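Local coordinates for extracellular solute-binding protein family 1 (Arthrobacter chlorophenolicus, PDB 4R2F), which binds the disaccharide laminaribiose and probably delivers it to an ABC-type sugar transporter as the extracellular solute-binding component, at residues 198-209 / 400-408; 229-239 / 414-425. One frame throughout, in Å; residues are numbered along the deposited sequence.

Contact 1: 198-209 / 400-408; sequences SGAGNNIGNHLM and LNQFTQTVL. With BGC (beta-D-glucopyranose), chain B; BGC (beta-D-glucopyranose), chain C.
N206 and M209 of helix 204-215 pack on T404 and its neighbours in helix 398-408, in a buried helix-helix contact behind the sugar pocket. The two helix segments run nearly at right angles, at 82°, with axes 8.9 Å apart at closest approach. N206 makes one of the two hydrogen bonds between the segments. Its ND2 donates to T404 OG1 at 2.7 Å, somewhat tilted from the amide plane. T404 OG1 in turn donates to L400 O, which also takes the backbone N-H of T404 from the opposite face of its plane. Two bonds thus hold the hydroxyl, one accepted and one donated. A water bridges N401 O and N401 ND2 and takes a weak bond from N206 ND2. The T404 methyl CG2 packs on the backbone of G205, 3.4 Å from G205 C.

M209 is a knob among F403, T404, V407 and L408. With CG anti to its own carbonyl carbon (chi1 -65°) and bends further out, its sulfur comes tip to tip with V407, SD to CB 3.8 Å. SD also lies 4.9 Å from the F403 ring centroid, an oblique Met-aromatic contact. In the loop before helix 204-215, S198 O accepts from Q405 NE2 at 3.1 Å, close to the Q405 amide plane. S198 OG is bonded to V255 O and rests beside L408 CD1.

The other side of helix 204-215 and the loop before it meet the sugar. N203 N donates to O6 of one glucose (chain B) at 2.9 Å. H207 NE2 gives an almost straight bond to O6 of the other (chain C) at 2.8 Å, and R156 bonds H207 ND1. N202 OD1 caps the helix start by accepting from I204 N. This is a helix N-terminus lining the glycan site of a solute-binding protein, backed by a crossing helix.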
loop_
_atom_site.group_PDB
_atom_site.type_symbol
_atom_site.label_atom_id
_atom_site.label_comp_id
_atom_site.label_asym_id
_atom_site.label_seq_id
_atom_site.Cartn_x
_atom_site.Cartn_y
_atom_site.Cartn_z
ATOM N N SER A 198 8.084 0.951 -11.649
ATOM C CA SER A 198 9.071 0.879 -10.564
ATOM C C SER A 198 10.074 2.008 -10.578
ATOM O O SER A 198 11.160 1.897 -9.990
ATOM C CB SER A 198 9.796 -0.472 -10.577
ATOM O OG SER A 198 10.580 -0.630 -11.744
ATOM N N GLY A 199 9.684 3.126 -11.181
ATOM C CA GLY A 199 10.547 4.299 -11.208
ATOM C C GLY A 199 10.685 4.907 -9.843
ATOM O O GLY A 199 10.074 4.428 -8.885
ATOM N N ALA A 200 11.470 5.984 -9.748
ATOM C CA ALA A 200 11.721 6.649 -8.466
ATOM C C ALA A 200 10.400 7.077 -7.828
ATOM O O ALA A 200 9.542 7.651 -8.489
ATOM C CB ALA A 200 12.614 7.867 -8.649
ATOM N N GLY A 201 10.246 6.788 -6.549
ATOM C CA GLY A 201 9.016 7.111 -5.834
ATOM C C GLY A 201 7.848 6.159 -6.058
ATOM O O GLY A 201 6.813 6.291 -5.426
ATOM N N ASN A 202 7.992 5.215 -6.971
ATOM C CA ASN A 202 6.889 4.333 -7.342
ATOM C C ASN A 202 7.120 2.929 -6.775
ATOM O O ASN A 202 7.986 2.192 -7.240
ATOM C CB ASN A 202 6.770 4.290 -8.867
ATOM C CG ASN A 202 5.478 3.688 -9.323
ATOM O OD1 ASN A 202 4.700 3.198 -8.513
ATOM N ND2 ASN A 202 5.236 3.722 -10.619
ATOM N N ASN A 203 6.314 2.568 -5.779
ATOM C CA ASN A 203 6.368 1.251 -5.112
ATOM C C ASN A 203 5.370 0.206 -5.629
ATOM O O ASN A 203 5.313 -0.944 -5.145
ATOM C CB ASN A 203 6.143 1.459 -3.603
ATOM C CG ASN A 203 7.208 2.316 -2.979
ATOM O OD1 ASN A 203 6.938 3.338 -2.346
ATOM N ND2 ASN A 203 8.428 1.917 -3.170
ATOM N N ILE A 204 4.609 0.566 -6.649
ATOM C CA ILE A 204 3.574 -0.336 -7.149
ATOM C C ILE A 204 4.181 -1.615 -7.743
ATOM O O ILE A 204 3.633 -2.714 -7.558
ATOM C CB ILE A 204 2.678 0.401 -8.154
ATOM C CG1 ILE A 204 1.871 1.489 -7.419
ATOM C CG2 ILE A 204 1.781 -0.547 -8.935
ATOM C CD1 ILE A 204 0.867 0.984 -6.384
ATOM N N GLY A 205 5.309 -1.478 -8.435
ATOM C CA GLY A 205 6.040 -2.632 -8.954
ATOM C C GLY A 205 6.425 -3.597 -7.856
ATOM O O GLY A 205 6.252 -4.816 -8.009
ATOM N N ASN A 206 6.961 -3.053 -6.762
ATOM C CA ASN A 206 7.284 -3.850 -5.566
ATOM C C ASN A 206 6.062 -4.635 -5.141
ATOM O O ASN A 206 6.143 -5.817 -4.815
ATOM C CB ASN A 206 7.687 -2.949 -4.401
ATOM C CG ASN A 206 9.052 -2.316 -4.561
ATOM O OD1 ASN A 206 9.461 -1.530 -3.717
ATOM N ND2 ASN A 206 9.783 -2.696 -5.591
ATOM N N HIS A 207 4.909 -3.973 -5.161
ATOM C CA HIS A 207 3.721 -4.561 -4.598
ATOM C C HIS A 207 3.186 -5.651 -5.497
ATOM O O HIS A 207 2.645 -6.644 -5.017
ATOM C CB HIS A 207 2.662 -3.500 -4.364
ATOM C CG HIS A 207 3.081 -2.441 -3.393
ATOM N ND1 HIS A 207 2.353 -1.291 -3.183
ATOM C CD2 HIS A 207 4.147 -2.372 -2.554
ATOM C CE1 HIS A 207 2.955 -0.552 -2.266
ATOM N NE2 HIS A 207 4.043 -1.190 -1.866
ATOM N N LEU A 208 3.348 -5.444 -6.798
ATOM C CA LEU A 208 3.007 -6.420 -7.788
ATOM C C LEU A 208 3.806 -7.702 -7.561
ATOM O O LEU A 208 3.256 -8.777 -7.672
ATOM C CB LEU A 208 3.281 -5.875 -9.193
ATOM C CG LEU A 208 2.882 -6.778 -10.347
ATOM C CD1 LEU A 208 1.416 -7.215 -10.284
ATOM C CD2 LEU A 208 3.193 -6.089 -11.666
ATOM N N MET A 209 5.097 -7.589 -7.263
ATOM C CA MET A 209 5.958 -8.793 -7.105
ATOM C C MET A 209 5.330 -9.676 -6.018
ATOM O O MET A 209 5.011 -10.863 -6.242
ATOM C CB MET A 209 7.405 -8.419 -6.739
ATOM C CG MET A 209 8.226 -7.646 -7.787
ATOM S SD MET A 209 8.429 -8.406 -9.414
ATOM C CE MET A 209 7.141 -7.597 -10.341
ATOM N N LEU A 400 13.967 -5.554 -2.109
ATOM C CA LEU A 400 12.717 -5.667 -2.826
ATOM C C LEU A 400 12.756 -4.746 -4.059
ATOM O O LEU A 400 12.331 -5.153 -5.130
ATOM C CB LEU A 400 11.525 -5.305 -1.919
ATOM C CG LEU A 400 10.124 -5.412 -2.522
ATOM C CD1 LEU A 400 9.924 -6.720 -3.267
ATOM C CD2 LEU A 400 9.057 -5.238 -1.438
ATOM N N ASN A 401 13.279 -3.527 -3.893
ATOM C CA ASN A 401 13.364 -2.583 -5.016
ATOM C C ASN A 401 14.101 -3.192 -6.184
ATOM O O ASN A 401 13.602 -3.200 -7.316
ATOM C CB ASN A 401 14.035 -1.274 -4.608
ATOM C CG ASN A 401 13.144 -0.408 -3.719
ATOM O OD1 ASN A 401 13.589 0.147 -2.730
ATOM N ND2 ASN A 401 11.893 -0.280 -4.089
ATOM N N GLN A 402 15.269 -3.746 -5.883
ATOM C CA GLN A 402 16.200 -4.300 -6.900
ATOM C C GLN A 402 15.651 -5.567 -7.528
ATOM O O GLN A 402 15.721 -5.764 -8.742
ATOM C CB GLN A 402 17.611 -4.476 -6.262
ATOM C CG GLN A 402 18.163 -3.112 -5.824
ATOM C CD GLN A 402 19.532 -3.108 -5.140
ATOM O OE1 GLN A 402 20.168 -2.049 -4.993
ATOM N NE2 GLN A 402 19.981 -4.269 -4.709
ATOM N N PHE A 403 15.025 -6.406 -6.714
ATOM C CA PHE A 403 14.317 -7.574 -7.229
ATOM C C PHE A 403 13.291 -7.169 -8.279
ATOM O O PHE A 403 13.235 -7.733 -9.379
ATOM C CB PHE A 403 13.668 -8.305 -6.064
ATOM C CG PHE A 403 12.785 -9.431 -6.451
ATOM C CD1 PHE A 403 13.290 -10.558 -7.081
ATOM C CD2 PHE A 403 11.435 -9.391 -6.160
ATOM C CE1 PHE A 403 12.463 -11.602 -7.425
ATOM C CE2 PHE A 403 10.617 -10.442 -6.485
ATOM C CZ PHE A 403 11.128 -11.551 -7.129
ATOM N N THR A 404 12.495 -6.165 -7.950
ATOM C CA THR A 404 11.460 -5.700 -8.857
ATOM C C THR A 404 12.061 -5.225 -10.182
ATOM O O THR A 404 11.533 -5.525 -11.244
ATOM C CB THR A 404 10.619 -4.553 -8.225
ATOM O OG1 THR A 404 10.089 -4.970 -6.961
ATOM C CG2 THR A 404 9.469 -4.170 -9.145
ATOM N N GLN A 405 13.129 -4.447 -10.110
ATOM C CA GLN A 405 13.670 -3.856 -11.312
ATOM C C GLN A 405 14.288 -4.926 -12.189
ATOM O O GLN A 405 14.180 -4.892 -13.423
ATOM C CB GLN A 405 14.630 -2.735 -10.948
ATOM C CG GLN A 405 13.881 -1.546 -10.347
ATOM C CD GLN A 405 14.721 -0.302 -10.124
ATOM O OE1 GLN A 405 15.916 -0.377 -9.881
ATOM N NE2 GLN A 405 14.087 0.862 -10.208
ATOM N N THR A 406 14.886 -5.913 -11.542
ATOM C CA THR A 406 15.418 -7.082 -12.237
ATOM C C THR A 406 14.347 -7.860 -12.985
ATOM O O THR A 406 14.531 -8.236 -14.153
ATOM C CB THR A 406 16.158 -7.989 -11.223
ATOM O OG1 THR A 406 17.388 -7.346 -10.847
ATOM C CG2 THR A 406 16.447 -9.355 -11.777
ATOM N N VAL A 407 13.217 -8.106 -12.333
ATOM C CA VAL A 407 12.153 -8.857 -12.984
ATOM C C VAL A 407 11.539 -8.048 -14.135
ATOM O O VAL A 407 11.283 -8.581 -15.227
ATOM C CB VAL A 407 11.074 -9.273 -11.969
ATOM C CG1 VAL A 407 9.886 -9.899 -12.667
ATOM C CG2 VAL A 407 11.655 -10.238 -10.944
ATOM N N LEU A 408 11.305 -6.765 -13.886
ATOM C CA LEU A 408 10.605 -5.926 -14.854
ATOM C C LEU A 408 11.463 -5.626 -16.105
ATOM O O LEU A 408 10.936 -5.171 -17.119
ATOM C CB LEU A 408 10.115 -4.631 -14.189
ATOM C CG LEU A 408 8.913 -4.723 -13.236
ATOM C CD1 LEU A 408 8.486 -3.348 -12.783
ATOM C CD2 LEU A 408 7.732 -5.481 -13.841
HETATM C C2 BGC B . 0.350 4.097 -2.236
HETATM C C3 BGC B . 1.681 3.772 -1.539
HETATM C C4 BGC B . 2.812 3.807 -2.576
HETATM C C5 BGC B . 2.788 5.149 -3.355
HETATM C C6 BGC B . 3.937 5.290 -4.361
HETATM C C1 BGC B . 0.480 5.404 -3.040
HETATM O O1 BGC B . -0.717 5.676 -3.768
HETATM O O2 BGC B . -0.696 4.186 -1.254
HETATM O O3 BGC B . 1.535 2.501 -0.853
HETATM O O4 BGC B . 4.117 3.660 -2.003
HETATM O O5 BGC B . 1.546 5.239 -3.999
HETATM O O6 BGC B . 3.944 4.170 -5.249
HETATM C C2 BGC C . 1.622 1.447 1.278
HETATM C C3 BGC C . 2.480 1.430 2.544
HETATM C C4 BGC C . 3.887 0.954 2.210
HETATM C C5 BGC C . 4.477 1.811 1.098
HETATM C C6 BGC C . 5.847 1.292 0.640
HETATM C C1 BGC C . 2.310 2.403 0.320
HETATM O O2 BGC C . 0.296 1.875 1.562
HETATM O O3 BGC C . 1.898 0.577 3.530
HETATM O O4 BGC C . 4.727 1.103 3.348
HETATM O O5 BGC C . 3.590 1.849 -0.025
HETATM O O6 BGC C . 5.770 -0.030 0.064
HETATM O O HOH W 1 11.376 -0.921 -7.234
#

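Contact 2: 229-239 / 414-425; sequences VLNDRNVEAVE and AKSALTAFDTGL
Helix segments 232-239 and 414-425 cross at 119°, with axes 9.3 Å apart at closest approach, and the turn at V229 and L230 extends the contact along the second helix. L418 is central. Its CD1 lies against V235, 3.6 Å from V235 CA, and its CD2 meets V229 CG1 at 3.8 Å. V238 and L418 lie alongside each other, pointing opposite ways, and V238 CG1 rests on A414 CB at 3.6 Å. The backbones approach here, V238 CA to A414 CA 5.5 Å, consistent with the small A414 side chain, and E239 CG lies on the same methyl.

V229 places CG1 anti to its backbone N (chi1 177°), against L418 O and obliquely by the F421 ring. Its CG2 faces D422 and L425. A water joins V229 N to D422 OD1, and the other carboxylate oxygen is salt-bridged to K426. On the exposed side, both L230 methyls rest against T419 OG1, which is itself bonded to K415 O.

Two asparagines shape the turn. N231 OD1 accepts from N234 N, and N234 ND2 donates to V229 O and to G219 O. The arrangement is an asparagine N-cap at the start of a helix packed, mainly by aliphatic side chains, across the C-terminal helix of the chain.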
loop_
_atom_site.group_PDB
_atom_site.type_symbol
_atom_site.label_atom_id
_atom_site.label_comp_id
_atom_site.label_asym_id
_atom_site.label_seq_id
_atom_site.Cartn_x
_atom_site.Cartn_y
_atom_site.Cartn_z
ATOM N N VAL A 229 11.657 -17.671 0.567
ATOM C CA VAL A 229 11.646 -16.934 -0.706
ATOM C C VAL A 229 11.692 -17.839 -1.940
ATOM O O VAL A 229 10.998 -17.599 -2.928
ATOM C CB VAL A 229 12.791 -15.923 -0.732
ATOM C CG1 VAL A 229 12.845 -15.200 -2.082
ATOM C CG2 VAL A 229 12.592 -14.938 0.403
ATOM N N LEU A 230 12.466 -18.910 -1.861
ATOM C CA LEU A 230 12.639 -19.807 -2.997
ATOM C C LEU A 230 11.575 -20.892 -3.086
ATOM O O LEU A 230 11.719 -21.846 -3.836
ATOM C CB LEU A 230 14.048 -20.414 -2.965
ATOM C CG LEU A 230 15.073 -19.448 -3.557
ATOM C CD1 LEU A 230 16.452 -19.607 -2.921
ATOM C CD2 LEU A 230 15.098 -19.689 -5.065
ATOM N N ASN A 231 10.495 -20.755 -2.331
ATOM C CA ASN A 231 9.341 -21.650 -2.496
ATOM C C ASN A 231 8.912 -21.754 -3.975
ATOM O O ASN A 231 8.891 -20.759 -4.705
ATOM C CB ASN A 231 8.215 -21.169 -1.549
ATOM C CG ASN A 231 6.840 -21.427 -2.090
ATOM O OD1 ASN A 231 6.347 -20.677 -2.918
ATOM N ND2 ASN A 231 6.205 -22.492 -1.621
ATOM N N ASP A 232 8.581 -22.960 -4.417
ATOM C CA ASP A 232 8.137 -23.188 -5.808
ATOM C C ASP A 232 6.952 -22.362 -6.304
ATOM O O ASP A 232 6.799 -22.189 -7.512
ATOM C CB ASP A 232 7.726 -24.640 -6.026
ATOM C CG ASP A 232 8.903 -25.627 -5.969
ATOM O OD1 ASP A 232 9.976 -25.363 -5.368
ATOM O OD2 ASP A 232 8.721 -26.721 -6.525
ATOM N N ARG A 233 6.058 -21.938 -5.418
ATOM C CA ARG A 233 4.951 -21.086 -5.851
ATOM C C ARG A 233 5.455 -19.683 -6.173
ATOM O O ARG A 233 4.950 -19.024 -7.072
ATOM C CB ARG A 233 3.847 -20.994 -4.805
ATOM C CG ARG A 233 3.140 -22.304 -4.511
ATOM C CD ARG A 233 2.438 -22.814 -5.732
ATOM N NE ARG A 233 1.582 -23.960 -5.461
ATOM C CZ ARG A 233 0.310 -23.910 -5.084
ATOM N NH1 ARG A 233 -0.313 -22.758 -4.862
ATOM N NH2 ARG A 233 -0.344 -25.045 -4.910
ATOM N N ASN A 234 6.447 -19.241 -5.424
ATOM C CA ASN A 234 7.106 -18.002 -5.724
ATOM C C ASN A 234 7.839 -18.073 -7.047
ATOM O O ASN A 234 7.797 -17.122 -7.810
ATOM C CB ASN A 234 8.063 -17.604 -4.616
ATOM C CG ASN A 234 7.347 -17.253 -3.317
ATOM O OD1 ASN A 234 6.125 -17.026 -3.302
ATOM N ND2 ASN A 234 8.112 -17.163 -2.232
ATOM N N VAL A 235 8.485 -19.190 -7.342
ATOM C CA VAL A 235 9.237 -19.304 -8.600
ATOM C C VAL A 235 8.293 -19.203 -9.768
ATOM O O VAL A 235 8.553 -18.479 -10.736
ATOM C CB VAL A 235 10.044 -20.625 -8.698
ATOM C CG1 VAL A 235 10.669 -20.790 -10.079
ATOM C CG2 VAL A 235 11.121 -20.653 -7.629
ATOM N N GLU A 236 7.201 -19.943 -9.694
ATOM C CA GLU A 236 6.178 -19.860 -10.730
ATOM C C GLU A 236 5.635 -18.449 -10.954
ATOM O O GLU A 236 5.340 -18.077 -12.089
ATOM C CB GLU A 236 4.980 -20.701 -10.362
ATOM C CG GLU A 236 4.768 -21.931 -11.180
ATOM C CD GLU A 236 3.403 -22.491 -10.904
ATOM O OE1 GLU A 236 2.624 -22.633 -11.864
ATOM O OE2 GLU A 236 3.102 -22.742 -9.717
ATOM N N ALA A 237 5.426 -17.723 -9.859
ATOM C CA ALA A 237 4.889 -16.382 -9.907
ATOM C C ALA A 237 5.852 -15.474 -10.658
ATOM O O ALA A 237 5.440 -14.719 -11.537
ATOM C CB ALA A 237 4.618 -15.860 -8.505
ATOM N N VAL A 238 7.139 -15.609 -10.351
ATOM C CA VAL A 238 8.157 -14.814 -10.996
ATOM C C VAL A 238 8.338 -15.208 -12.456
ATOM O O VAL A 238 8.531 -14.330 -13.296
ATOM C CB VAL A 238 9.493 -14.868 -10.244
ATOM C CG1 VAL A 238 10.584 -14.127 -11.016
ATOM C CG2 VAL A 238 9.338 -14.224 -8.879
ATOM N N GLU A 239 8.258 -16.504 -12.760
ATOM C CA GLU A 239 8.279 -16.970 -14.148
ATOM C C GLU A 239 7.129 -16.374 -14.962
ATOM O O GLU A 239 7.285 -16.072 -16.132
ATOM C CB GLU A 239 8.220 -18.508 -14.232
ATOM C CG GLU A 239 9.523 -19.197 -13.839
ATOM C CD GLU A 239 9.447 -20.727 -13.833
ATOM O OE1 GLU A 239 8.337 -21.311 -13.790
ATOM O OE2 GLU A 239 10.521 -21.362 -13.864
ATOM N N ALA A 414 14.191 -16.664 -13.027
ATOM C CA ALA A 414 13.353 -16.515 -11.817
ATOM C C ALA A 414 14.094 -16.951 -10.562
ATOM O O ALA A 414 14.181 -16.210 -9.572
ATOM C CB ALA A 414 12.064 -17.309 -11.992
ATOM N N LYS A 415 14.659 -18.152 -10.626
ATOM C CA LYS A 415 15.442 -18.690 -9.503
ATOM C C LYS A 415 16.585 -17.778 -9.100
ATOM O O LYS A 415 16.769 -17.516 -7.906
ATOM C CB LYS A 415 15.959 -20.110 -9.820
ATOM C CG LYS A 415 14.954 -21.209 -9.491
ATOM C CD LYS A 415 14.963 -22.374 -10.473
ATOM C CE LYS A 415 14.196 -23.558 -9.902
ATOM N NZ LYS A 415 13.620 -24.423 -10.964
ATOM N N SER A 416 17.335 -17.250 -10.073
ATOM C CA SER A 416 18.445 -16.341 -9.749
ATOM C C SER A 416 17.965 -15.050 -9.083
ATOM O O SER A 416 18.579 -14.557 -8.132
ATOM C CB SER A 416 19.284 -15.989 -11.000
ATOM O OG SER A 416 19.791 -17.167 -11.646
ATOM N N ALA A 417 16.920 -14.460 -9.637
ATOM C CA ALA A 417 16.382 -13.213 -9.085
ATOM C C ALA A 417 15.937 -13.426 -7.618
ATOM O O ALA A 417 16.291 -12.655 -6.741
ATOM C CB ALA A 417 15.234 -12.733 -9.941
ATOM N N LEU A 418 15.204 -14.508 -7.394
ATOM C CA LEU A 418 14.733 -14.873 -6.059
ATOM C C LEU A 418 15.866 -15.182 -5.085
ATOM O O LEU A 418 15.785 -14.834 -3.904
ATOM C CB LEU A 418 13.777 -16.055 -6.169
ATOM C CG LEU A 418 12.374 -15.723 -6.687
ATOM C CD1 LEU A 418 11.591 -16.954 -7.111
ATOM C CD2 LEU A 418 11.587 -14.937 -5.632
ATOM N N THR A 419 16.936 -15.815 -5.577
ATOM C CA THR A 419 18.094 -16.121 -4.746
ATOM C C THR A 419 18.768 -14.838 -4.336
ATOM O O THR A 419 19.136 -14.676 -3.170
ATOM C CB THR A 419 19.084 -17.066 -5.472
ATOM O OG1 THR A 419 18.378 -18.260 -5.807
ATOM C CG2 THR A 419 20.266 -17.419 -4.607
ATOM N N ALA A 420 18.913 -13.903 -5.275
ATOM C CA ALA A 420 19.495 -12.587 -4.940
ATOM C C ALA A 420 18.596 -11.856 -3.918
ATOM O O ALA A 420 19.084 -11.183 -3.015
ATOM C CB ALA A 420 19.680 -11.736 -6.195
ATOM N N PHE A 421 17.284 -12.007 -4.084
ATOM C CA PHE A 421 16.304 -11.404 -3.172
ATOM C C PHE A 421 16.473 -12.002 -1.755
ATOM O O PHE A 421 16.669 -11.271 -0.778
ATOM C CB PHE A 421 14.894 -11.630 -3.757
ATOM C CG PHE A 421 13.776 -10.949 -3.002
ATOM C CD1 PHE A 421 13.981 -9.751 -2.330
ATOM C CD2 PHE A 421 12.527 -11.521 -2.976
ATOM C CE1 PHE A 421 12.961 -9.145 -1.643
ATOM C CE2 PHE A 421 11.494 -10.917 -2.288
ATOM C CZ PHE A 421 11.721 -9.728 -1.620
ATOM N N ASP A 422 16.447 -13.330 -1.685
ATOM C CA ASP A 422 16.661 -14.085 -0.442
ATOM C C ASP A 422 17.912 -13.626 0.284
ATOM O O ASP A 422 17.897 -13.274 1.457
ATOM C CB ASP A 422 16.793 -15.563 -0.788
ATOM C CG ASP A 422 16.716 -16.467 0.425
ATOM O OD1 ASP A 422 15.789 -16.342 1.249
ATOM O OD2 ASP A 422 17.584 -17.340 0.532
ATOM N N THR A 423 19.003 -13.598 -0.454
ATOM C CA THR A 423 20.271 -13.201 0.084
ATOM C C THR A 423 20.259 -11.778 0.590
ATOM O O THR A 423 20.823 -11.504 1.646
ATOM C CB THR A 423 21.371 -13.420 -0.982
ATOM O OG1 THR A 423 21.438 -14.826 -1.255
ATOM C CG2 THR A 423 22.713 -12.910 -0.512
ATOM N N GLY A 424 19.636 -10.859 -0.142
ATOM C CA GLY A 424 19.605 -9.448 0.308
ATOM C C GLY A 424 18.792 -9.269 1.608
ATOM O O GLY A 424 19.150 -8.501 2.506
ATOM N N LEU A 425 17.691 -9.999 1.684
ATOM C CA LEU A 425 16.843 -9.985 2.865
ATOM C C LEU A 425 17.578 -10.560 4.078
ATOM O O LEU A 425 17.444 -10.022 5.154
ATOM C CB LEU A 425 15.554 -10.771 2.609
ATOM C CG LEU A 425 14.549 -10.115 1.649
ATOM C CD1 LEU A 425 13.409 -11.084 1.345
ATOM C CD2 LEU A 425 14.021 -8.800 2.228
HETATM O O HOH W 2 14.082 -18.101 2.025
#

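In the fold
Contacts 1 and 2 lie on the same side of the chain's centre, their own centres 14 Å apart. Helices 204-215 and 232-246 follow each other in the chain, and so do 398-408 and 414-428. Each contact takes one helix from each pair, in alternating order. F403 joins them: its ring stacks on F421, and its CZ lies 3.7 Å from V238 CG2 and also 3.7 Å from L418 CD2. L400 also packs on F421. The four helices thus pack into one cluster that ties the C-terminal helices to the middle of the chain. Contact 1 borders the sugar, while contact 2 sits farther out, with F421 about 12 Å from a glucose.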